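Local coordinates for globin domain-containing protein (Pseudomonas aeruginosa, PDB 1TU9) that binds heme b within a globin fold and probably binds or carries oxygen, though its physiological role is not established, at residues Gln11-Cys16 against Thr20-Asp25; His29-Ser34 against Ala39-Thr44; Leu93-Leu98 against Arg123-Ile128. All coordinates share one frame; numbering follows the deposited sequence.

Overall arrangement
The three contacts follow one another along a single globin chain of seven helices. Contact 1 joins helix 5-17 to the start of helix 22-32. Contact 2 packs the end of that same helix against the end of helix 35-40 and the loop after it. Contact 3 pairs helix 90-105 with helix 111-130, its centre about 6 Å from that of the chain. Centre to centre, contact 1 is about 19 Å from contact 2 and 17 Å from contact 3, and contacts 2 and 3 are about 16 Å apart. Phe30 packs on Trp94, and Phe22 on Leu98. Contacts 2 and 3 thus line the heme pocket and touch the bound propanoic acid, while contact 1 packs helices away from it.

Contact 1: Gln11-Cys16 against Thr20-Asp25; sequences QSYGRC and TGFFDD. With EDO (1,2-ethanediol), chain E.
Cys16 sets its CB squarely on the ring of Phe22: the carbon lies 3.5 Å from the ring centroid and only 7° off the ring normal, a CH-pi contact over the face. Its sulfur comes in obliquely, with SG 3.6 Å from Phe22 CE1, a sulfur-aromatic approach in which Cys16 contributes both atoms to one ring. Phe22 CB in turn sits 3.3 Å from Cys16 O. This is the tight side, where two successive globin helices, 5-17 and 22-32, meet across a short turn; Gly21 occupies the N-cap position of the second. Tyr13 extends the packing. With CG anti to the backbone N (chi1 -168°), its end swings nearer to Phe22 and Phe23, the side chain running at about a right angle to both, and Phe22 CE2 lies 4.1 Å from Tyr13 CE1, at the edge of the tyrosine ring. The hydroxyl OH of Tyr13 lies in the plane of the Phe23 ring, 3.6 Å from Phe23 CZ, and is hydrogen-bonded to the carbonyl of Arg54. The outer side is looser: Asp24 turns to solvent, its carboxylate paired with Lys50, while its carbonyl O accepts a 2.8 Å hydrogen bond from O1 of an ethanediol.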
# COMPACT_ATOMS: atom_id res chain seq x y z
N GLN A 11 2.72 -7.52 12.85
CA GLN A 11 2.62 -6.98 14.20
C GLN A 11 2.38 -5.48 14.14
O GLN A 11 1.51 -4.94 14.83
CB GLN A 11 3.90 -7.29 14.97
CG GLN A 11 4.09 -8.78 15.27
CD GLN A 11 5.45 -9.10 15.84
OE1 GLN A 11 6.11 -8.23 16.41
NE2 GLN A 11 5.87 -10.35 15.70
N SER A 12 3.14 -4.81 13.29
CA SER A 12 3.00 -3.37 13.10
C SER A 12 1.63 -3.00 12.53
O SER A 12 0.97 -2.07 13.02
CB SER A 12 4.11 -2.86 12.20
OG SER A 12 3.93 -1.51 11.86
N TYR A 13 1.17 -3.75 11.55
CA TYR A 13 -0.11 -3.45 10.91
C TYR A 13 -1.26 -3.65 11.89
O TYR A 13 -2.24 -2.94 11.82
CB TYR A 13 -0.29 -4.34 9.69
CG TYR A 13 -1.44 -3.96 8.77
CD1 TYR A 13 -1.60 -2.66 8.31
CD2 TYR A 13 -2.30 -4.93 8.29
CE1 TYR A 13 -2.61 -2.34 7.42
CE2 TYR A 13 -3.32 -4.62 7.40
CZ TYR A 13 -3.46 -3.32 6.96
OH TYR A 13 -4.44 -2.96 6.05
N GLY A 14 -1.15 -4.60 12.81
CA GLY A 14 -2.16 -4.76 13.84
C GLY A 14 -2.26 -3.53 14.71
O GLY A 14 -3.37 -3.07 14.99
N ARG A 15 -1.13 -2.99 15.12
CA ARG A 15 -1.12 -1.75 15.88
C ARG A 15 -1.67 -0.59 15.05
O ARG A 15 -2.38 0.25 15.57
CB ARG A 15 0.27 -1.42 16.42
CG ARG A 15 0.75 -2.41 17.47
CD ARG A 15 2.08 -2.04 18.12
NE ARG A 15 3.20 -2.10 17.19
CZ ARG A 15 3.97 -3.16 16.98
NH1 ARG A 15 3.75 -4.32 17.57
NH2 ARG A 15 4.95 -3.05 16.11
N CYS A 16 -1.36 -0.54 13.75
CA CYS A 16 -1.85 0.54 12.90
C CYS A 16 -3.37 0.49 12.75
O CYS A 16 -4.04 1.52 12.86
CB CYS A 16 -1.21 0.47 11.52
SG CYS A 16 0.53 0.93 11.46
N THR A 20 -7.01 4.72 15.53
CA THR A 20 -7.90 5.56 14.74
C THR A 20 -7.09 6.56 13.91
O THR A 20 -6.06 7.06 14.33
CB THR A 20 -8.90 6.33 15.63
OG1 THR A 20 -8.18 7.09 16.60
CG2 THR A 20 -9.81 5.36 16.40
N GLY A 21 -7.59 6.81 12.72
CA GLY A 21 -7.00 7.79 11.84
C GLY A 21 -5.91 7.25 10.93
O GLY A 21 -5.44 7.99 10.09
N PHE A 22 -5.53 5.98 11.07
CA PHE A 22 -4.43 5.44 10.26
C PHE A 22 -4.69 5.59 8.76
O PHE A 22 -3.85 6.11 8.03
CB PHE A 22 -4.18 3.97 10.63
CG PHE A 22 -3.16 3.28 9.76
CD1 PHE A 22 -1.82 3.67 9.78
CD2 PHE A 22 -3.54 2.28 8.90
CE1 PHE A 22 -0.89 3.04 8.96
CE2 PHE A 22 -2.60 1.67 8.09
CZ PHE A 22 -1.29 2.05 8.13
N PHE A 23 -5.85 5.12 8.30
CA PHE A 23 -6.17 5.16 6.88
C PHE A 23 -6.51 6.57 6.41
O PHE A 23 -6.20 6.93 5.28
CB PHE A 23 -7.28 4.16 6.54
CG PHE A 23 -6.84 2.75 6.70
CD1 PHE A 23 -6.04 2.15 5.75
CD2 PHE A 23 -7.17 2.02 7.83
CE1 PHE A 23 -5.59 0.84 5.90
CE2 PHE A 23 -6.73 0.71 8.00
CZ PHE A 23 -5.94 0.13 7.02
N ASP A 24 -7.10 7.38 7.28
CA ASP A 24 -7.31 8.80 6.97
C ASP A 24 -5.97 9.47 6.70
O ASP A 24 -5.80 10.22 5.73
CB ASP A 24 -7.96 9.55 8.15
CG ASP A 24 -9.38 9.16 8.41
OD1 ASP A 24 -10.05 8.59 7.51
OD2 ASP A 24 -9.90 9.45 9.51
N ASP A 25 -5.02 9.23 7.58
CA ASP A 25 -3.71 9.84 7.46
C ASP A 25 -2.96 9.33 6.22
O ASP A 25 -2.35 10.12 5.51
CB ASP A 25 -2.86 9.64 8.72
CG ASP A 25 -3.32 10.47 9.87
OD1 ASP A 25 -4.09 11.43 9.66
OD2 ASP A 25 -2.91 10.25 11.02
C1 EDO E . -8.18 11.74 3.16
O1 EDO E . -8.11 10.83 4.23
C2 EDO E . -9.14 11.21 2.12
O2 EDO E . -10.42 11.07 2.68

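Contact 2: His29-Ser34 against Ala39-Thr44. With HEM (protoporphyrin IX containing Fe), chain B; PPI (propanoic acid), chain C; EDO (1,2-ethanediol), chain D.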
# COMPACT_ATOMS: atom_id res chain seq x y z
N HIS A 29 -1.70 11.90 3.28
CA HIS A 29 -0.32 12.00 2.84
C HIS A 29 -0.17 11.66 1.35
O HIS A 29 0.57 12.30 0.62
CB HIS A 29 0.59 11.06 3.63
CG HIS A 29 0.57 11.28 5.10
ND1 HIS A 29 0.59 12.53 5.68
CD2 HIS A 29 0.60 10.40 6.12
CE1 HIS A 29 0.61 12.40 7.00
NE2 HIS A 29 0.61 11.12 7.29
N PHE A 30 -0.86 10.61 0.93
CA PHE A 30 -0.77 10.12 -0.44
C PHE A 30 -1.31 11.18 -1.43
O PHE A 30 -0.65 11.52 -2.41
CB PHE A 30 -1.54 8.81 -0.54
CG PHE A 30 -1.38 8.06 -1.85
CD1 PHE A 30 -0.20 8.05 -2.57
CD2 PHE A 30 -2.43 7.29 -2.31
CE1 PHE A 30 -0.09 7.31 -3.77
CE2 PHE A 30 -2.32 6.55 -3.48
CZ PHE A 30 -1.14 6.56 -4.19
N LEU A 31 -2.49 11.71 -1.15
CA LEU A 31 -3.07 12.75 -1.99
C LEU A 31 -2.18 13.99 -2.03
O LEU A 31 -2.03 14.62 -3.08
CB LEU A 31 -4.46 13.15 -1.49
CG LEU A 31 -5.53 12.09 -1.62
CD1 LEU A 31 -6.76 12.43 -0.77
CD2 LEU A 31 -5.89 11.96 -3.04
N ALA A 32 -1.58 14.35 -0.90
CA ALA A 32 -0.76 15.56 -0.82
C ALA A 32 0.52 15.43 -1.63
O ALA A 32 1.12 16.44 -2.01
CB ALA A 32 -0.42 15.86 0.62
N SER A 33 0.96 14.20 -1.90
CA SER A 33 2.26 13.97 -2.51
C SER A 33 2.37 14.37 -3.98
O SER A 33 3.47 14.63 -4.44
CB SER A 33 2.66 12.50 -2.35
OG SER A 33 1.92 11.65 -3.19
N SER A 34 1.26 14.46 -4.70
CA SER A 34 1.31 14.79 -6.12
C SER A 34 -0.06 15.12 -6.66
O SER A 34 -1.05 14.45 -6.31
CB SER A 34 1.86 13.61 -6.92
OG SER A 34 1.69 13.83 -8.31
N ALA A 39 -5.70 13.77 -8.88
CA ALA A 39 -6.52 13.62 -10.10
C ALA A 39 -7.09 12.21 -10.21
O ALA A 39 -8.24 12.03 -10.62
CB ALA A 39 -5.69 13.95 -11.34
N LYS A 40 -6.31 11.21 -9.84
CA LYS A 40 -6.78 9.85 -9.96
C LYS A 40 -7.96 9.56 -9.03
O LYS A 40 -8.84 8.77 -9.38
CB LYS A 40 -5.65 8.86 -9.68
CG LYS A 40 -4.67 8.67 -10.81
CD LYS A 40 -5.25 7.86 -11.96
CE LYS A 40 -4.26 7.78 -13.10
NZ LYS A 40 -4.87 7.21 -14.32
N PHE A 41 -7.96 10.19 -7.84
CA PHE A 41 -8.96 9.91 -6.81
C PHE A 41 -10.08 10.96 -6.73
O PHE A 41 -10.90 10.92 -5.82
CB PHE A 41 -8.28 9.77 -5.44
CG PHE A 41 -7.51 8.49 -5.28
CD1 PHE A 41 -6.13 8.48 -5.21
CD2 PHE A 41 -8.18 7.28 -5.20
CE1 PHE A 41 -5.44 7.28 -5.07
CE2 PHE A 41 -7.50 6.10 -5.06
CZ PHE A 41 -6.12 6.10 -4.98
N ALA A 42 -10.16 11.86 -7.71
CA ALA A 42 -11.09 12.98 -7.64
C ALA A 42 -12.55 12.57 -7.53
O ALA A 42 -13.35 13.31 -6.96
CB ALA A 42 -10.88 13.91 -8.83
N THR A 43 -12.91 11.42 -8.10
CA THR A 43 -14.28 10.90 -7.98
C THR A 43 -14.25 9.48 -7.44
O THR A 43 -14.85 8.59 -8.00
CB THR A 43 -15.06 10.97 -9.31
OG1 THR A 43 -14.38 10.24 -10.34
CG2 THR A 43 -15.17 12.39 -9.83
N THR A 44 -13.54 9.32 -6.32
CA THR A 44 -13.52 8.10 -5.53
C THR A 44 -14.23 8.32 -4.19
O THR A 44 -14.04 9.36 -3.56
CB THR A 44 -12.04 7.69 -5.30
OG1 THR A 44 -11.44 7.36 -6.56
CG2 THR A 44 -11.91 6.43 -4.42
CHA HEM B . -8.37 0.91 -6.77
CHB HEM B . -5.06 -1.43 -3.95
CHC HEM B . -1.69 1.44 -5.65
CHD HEM B . -5.00 4.30 -7.68
C1A HEM B . -7.74 -0.01 -5.93
C2A HEM B . -8.35 -1.19 -5.33
C3A HEM B . -7.46 -1.82 -4.56
C4A HEM B . -6.22 -1.09 -4.61
CMA HEM B . -7.71 -3.11 -3.75
CAA HEM B . -9.79 -1.64 -5.58
CBA HEM B . -9.78 -2.90 -6.45
CGA HEM B . -8.83 -2.81 -7.63
O1A HEM B . -9.10 -2.01 -8.55
O2A HEM B . -7.82 -3.56 -7.67
C1B HEM B . -3.83 -0.89 -4.17
C2B HEM B . -2.55 -1.29 -3.61
C3B HEM B . -1.60 -0.49 -4.09
C4B HEM B . -2.30 0.45 -4.97
CMB HEM B . -2.34 -2.45 -2.60
CAB HEM B . -0.08 -0.51 -3.77
CBB HEM B . 0.62 -1.64 -3.66
C1C HEM B . -2.32 2.49 -6.27
C2C HEM B . -1.64 3.68 -6.68
C3C HEM B . -2.54 4.50 -7.22
C4C HEM B . -3.82 3.83 -7.18
CMC HEM B . -0.14 3.90 -6.50
CAC HEM B . -2.21 5.88 -7.80
CBC HEM B . -3.07 6.89 -7.75
C1D HEM B . -6.21 3.67 -7.66
C2D HEM B . -7.40 4.22 -8.22
C3D HEM B . -8.48 3.20 -7.95
C4D HEM B . -7.83 2.11 -7.24
CMD HEM B . -7.54 5.57 -8.92
CAD HEM B . -9.95 3.40 -8.34
CBD HEM B . -10.59 4.38 -7.36
CGD HEM B . -12.02 4.70 -7.76
O1D HEM B . -12.21 5.39 -8.79
O2D HEM B . -12.98 4.27 -7.06
NA HEM B . -6.44 0.00 -5.46
NB HEM B . -3.64 0.18 -5.01
NC HEM B . -3.66 2.60 -6.58
ND HEM B . -6.49 2.44 -7.10
FE HEM B . -5.16 1.26 -6.11
C1 PPI C . -5.59 2.78 -3.76
C2 PPI C . -4.15 2.88 -3.43
C3 PPI C . -4.05 3.71 -2.22
O1 PPI C . -5.99 2.19 -4.72
O2 PPI C . -6.49 3.39 -2.98
C1 EDO D . -12.02 6.86 -11.97
O1 EDO D . -12.47 8.05 -11.36
C2 EDO D . -10.64 6.48 -11.48
O2 EDO D . -9.65 7.43 -11.87
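Phe30 and Phe41 meet on the distal side of the globin heme pocket, beside the bound propanoic acid. Phe30 CE2 and Phe41 CE1 approach to 3.6 Å. The pair is oblique, with ring centroids 5.9 Å apart and planes at 64°, and Phe30 CE2 lies near the plane of the Phe41 ring. Leu31 adds an aliphatic contact from the same helix, its CD2 reaching Phe41 CB at 4.0 Å.

In the globin fold, the aromatic residue in the turn after the third helix commonly packs on the heme, and Phe41 fits that position: it is the first residue after helix 35-40 to leave helical backbone angles. Its CG is anti to the carbonyl carbon (chi1 -73°), which carries the ring inward over the porphyrin, where Phe41 CZ is 3.4 Å from the heme CHD and the heme methyl CMD lies over one ring face, offset toward the rim. Phe30 borders the same ligand by another route, its CZ 3.7 Å from the heme methyl CMC, which sits at the ring edge. Trp94 meets Phe30 edge-to-face.

Beside both phenylalanines lies the propanoic acid, whose O1 binds the heme iron at 1.9 Å; its other polar contacts include Tyr27 and Gln49, while His79 is the axial residue of the iron. Phe30 O accepts two bonds from Ser33, one from N and one from OG at 2.7 Å, the latter donor tilted 17° from the carbonyl plane. Lys40 CB packs on the heme vinyl carbon CBC at 3.8 Å while Lys40 O accepts a hydrogen bond from an ethanediol, and the Lys40 NZ reaches the carbonyls of Leu84 and Asp85.

Contact 3: Leu93-Leu98 against Arg123-Ile128; sequences LWLDAL and RGIAVI. With HEM (protoporphyrin IX containing Fe), chain B; PPI (propanoic acid), chain C.
Trp94 holds CG anti to its own N (chi1 -176°) with the indole turned to chi2 95°, while Ile125 has CG1 anti to its carbonyl carbon (chi1 -74°) and an extended end; together these torsions bring the isoleucine's CD1 to the indole. The pair joins helices 90-105 and 111-130, the last two of the globin fold, where they pass the heme. Ile125 CD1 lies 4.0 Å from Trp94 CE3 and equally far from CZ3, so the methyl meets the benzene half of the indole obliquely. Leu95 gives the same methyl a more distant neighbour, with its CB 4.4 Å from Ile125 CD1. The direct interface between the two segments is therefore small, 89 Å² summed over both sides, and the nearest CA atoms, those of Leu95 and Ile125, remain 9.1 Å apart.

Met121 of helix 111-130 touches both Trp94 and Leu95, and the heme also bridges the two helices. Its vinyl carbon CAB sits over the centre of one indole face, 3.3 Å from Trp94 CE2. The vinyl end CBB is met by both isoleucines of the other helix, 3.7 Å from Ile125 CG1 and slightly farther from Ile128 CD1. Leu53 and Ile57 of helix 46-64 also touch Trp94, and Phe26 meets its ring edge-to-face. At the edge of the indole, in its plane, the propanoic acid presents its methyl carbon: C3 lies 3.2 Å from Trp94 NE1.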
# COMPACT_ATOMS: atom_id res chain seq x y z
N LEU A 93 5.43 6.95 -4.19
CA LEU A 93 4.65 7.89 -3.39
C LEU A 93 3.68 7.18 -2.46
O LEU A 93 3.49 7.60 -1.31
CB LEU A 93 3.90 8.87 -4.29
CG LEU A 93 4.76 9.72 -5.23
CD1 LEU A 93 3.85 10.57 -6.10
CD2 LEU A 93 5.76 10.57 -4.47
N TRP A 94 3.09 6.09 -2.93
CA TRP A 94 2.22 5.25 -2.11
C TRP A 94 3.00 4.71 -0.92
O TRP A 94 2.56 4.79 0.23
CB TRP A 94 1.68 4.12 -2.99
CG TRP A 94 0.69 3.20 -2.33
CD1 TRP A 94 -0.67 3.28 -2.39
CD2 TRP A 94 0.98 2.02 -1.56
NE1 TRP A 94 -1.24 2.25 -1.67
CE2 TRP A 94 -0.25 1.47 -1.15
CE3 TRP A 94 2.15 1.38 -1.15
CZ2 TRP A 94 -0.33 0.32 -0.36
CZ3 TRP A 94 2.06 0.24 -0.37
CH2 TRP A 94 0.83 -0.28 0.01
N LEU A 95 4.18 4.18 -1.18
CA LEU A 95 4.97 3.58 -0.12
C LEU A 95 5.45 4.63 0.87
O LEU A 95 5.43 4.41 2.08
CB LEU A 95 6.13 2.76 -0.70
CG LEU A 95 6.93 1.94 0.32
CD1 LEU A 95 6.03 0.98 1.09
CD2 LEU A 95 8.00 1.17 -0.44
N ASP A 96 5.87 5.79 0.38
CA ASP A 96 6.28 6.86 1.28
C ASP A 96 5.12 7.28 2.20
O ASP A 96 5.32 7.52 3.39
CB ASP A 96 6.74 8.11 0.52
CG ASP A 96 8.04 7.94 -0.21
OD1 ASP A 96 8.80 7.01 0.09
OD2 ASP A 96 8.36 8.75 -1.09
N ALA A 97 3.91 7.38 1.66
CA ALA A 97 2.75 7.79 2.44
C ALA A 97 2.42 6.73 3.49
O ALA A 97 2.08 7.06 4.64
CB ALA A 97 1.57 8.04 1.52
N LEU A 98 2.55 5.47 3.12
CA LEU A 98 2.33 4.37 4.04
C LEU A 98 3.32 4.41 5.19
O LEU A 98 2.94 4.29 6.36
CB LEU A 98 2.40 3.03 3.31
CG LEU A 98 2.20 1.79 4.18
CD1 LEU A 98 0.86 1.78 4.89
CD2 LEU A 98 2.34 0.53 3.32
N ARG A 123 7.94 -6.23 -2.52
CA ARG A 123 7.81 -7.47 -3.29
C ARG A 123 6.58 -7.47 -4.14
O ARG A 123 6.63 -7.82 -5.32
CB ARG A 123 7.69 -8.67 -2.37
CG ARG A 123 8.82 -8.84 -1.50
CD ARG A 123 8.52 -9.71 -0.36
NE ARG A 123 9.61 -9.56 0.55
CZ ARG A 123 10.13 -10.54 1.24
NH1 ARG A 123 9.64 -11.77 1.16
NH2 ARG A 123 11.14 -10.29 2.03
N GLY A 124 5.46 -7.12 -3.53
CA GLY A 124 4.19 -7.12 -4.22
C GLY A 124 4.09 -5.97 -5.19
O GLY A 124 3.57 -6.12 -6.29
N ILE A 125 4.61 -4.81 -4.80
CA ILE A 125 4.65 -3.64 -5.68
C ILE A 125 5.40 -3.98 -6.95
O ILE A 125 5.00 -3.57 -8.04
CB ILE A 125 5.29 -2.43 -4.96
CG1 ILE A 125 4.32 -1.83 -3.93
CG2 ILE A 125 5.71 -1.35 -5.95
CD1 ILE A 125 4.95 -0.84 -2.98
N ALA A 126 6.49 -4.73 -6.85
CA ALA A 126 7.25 -5.14 -8.03
C ALA A 126 6.37 -5.93 -9.00
O ALA A 126 6.42 -5.70 -10.22
CB ALA A 126 8.45 -5.97 -7.63
N VAL A 127 5.56 -6.84 -8.48
CA VAL A 127 4.67 -7.63 -9.32
C VAL A 127 3.66 -6.70 -10.03
O VAL A 127 3.48 -6.77 -11.25
CB VAL A 127 3.93 -8.71 -8.52
CG1 VAL A 127 2.92 -9.45 -9.39
CG2 VAL A 127 4.92 -9.70 -7.89
N ILE A 128 3.05 -5.80 -9.26
CA ILE A 128 2.04 -4.91 -9.83
C ILE A 128 2.64 -4.06 -10.94
O ILE A 128 2.07 -3.99 -12.04
CB ILE A 128 1.42 -4.04 -8.72
CG1 ILE A 128 0.64 -4.92 -7.76
CG2 ILE A 128 0.50 -2.97 -9.34
CD1 ILE A 128 0.25 -4.24 -6.47
CHA HEM B . -8.37 0.91 -6.77
CHB HEM B . -5.06 -1.43 -3.95
CHC HEM B . -1.69 1.44 -5.65
CHD HEM B . -5.00 4.30 -7.68
C1A HEM B . -7.74 -0.01 -5.93
C2A HEM B . -8.35 -1.19 -5.33
C3A HEM B . -7.46 -1.82 -4.56
C4A HEM B . -6.22 -1.09 -4.61
CMA HEM B . -7.71 -3.11 -3.75
CAA HEM B . -9.79 -1.64 -5.58
CBA HEM B . -9.78 -2.90 -6.45
CGA HEM B . -8.83 -2.81 -7.63
O1A HEM B . -9.10 -2.01 -8.55
O2A HEM B . -7.82 -3.56 -7.67
C1B HEM B . -3.83 -0.89 -4.17
C2B HEM B . -2.55 -1.29 -3.61
C3B HEM B . -1.60 -0.49 -4.09
C4B HEM B . -2.30 0.45 -4.97
CMB HEM B . -2.34 -2.45 -2.60
CAB HEM B . -0.08 -0.51 -3.77
CBB HEM B . 0.62 -1.64 -3.66
C1C HEM B . -2.32 2.49 -6.27
C2C HEM B . -1.64 3.68 -6.68
C3C HEM B . -2.54 4.50 -7.22
C4C HEM B . -3.82 3.83 -7.18
CMC HEM B . -0.14 3.90 -6.50
CAC HEM B . -2.21 5.88 -7.80
CBC HEM B . -3.07 6.89 -7.75
C1D HEM B . -6.21 3.67 -7.66
C2D HEM B . -7.40 4.22 -8.22
C3D HEM B . -8.48 3.20 -7.95
C4D HEM B . -7.83 2.11 -7.24
CMD HEM B . -7.54 5.57 -8.92
CAD HEM B . -9.95 3.40 -8.34
CBD HEM B . -10.59 4.38 -7.36
CGD HEM B . -12.02 4.70 -7.76
O1D HEM B . -12.21 5.39 -8.79
O2D HEM B . -12.98 4.27 -7.06
NA HEM B . -6.44 0.00 -5.46
NB HEM B . -3.64 0.18 -5.01
NC HEM B . -3.66 2.60 -6.58
ND HEM B . -6.49 2.44 -7.10
FE HEM B . -5.16 1.26 -6.11
C1 PPI C . -5.59 2.78 -3.76
C2 PPI C . -4.15 2.88 -3.43
C3 PPI C . -4.05 3.71 -2.22
O1 PPI C . -5.99 2.19 -4.72
O2 PPI C . -6.49 3.39 -2.98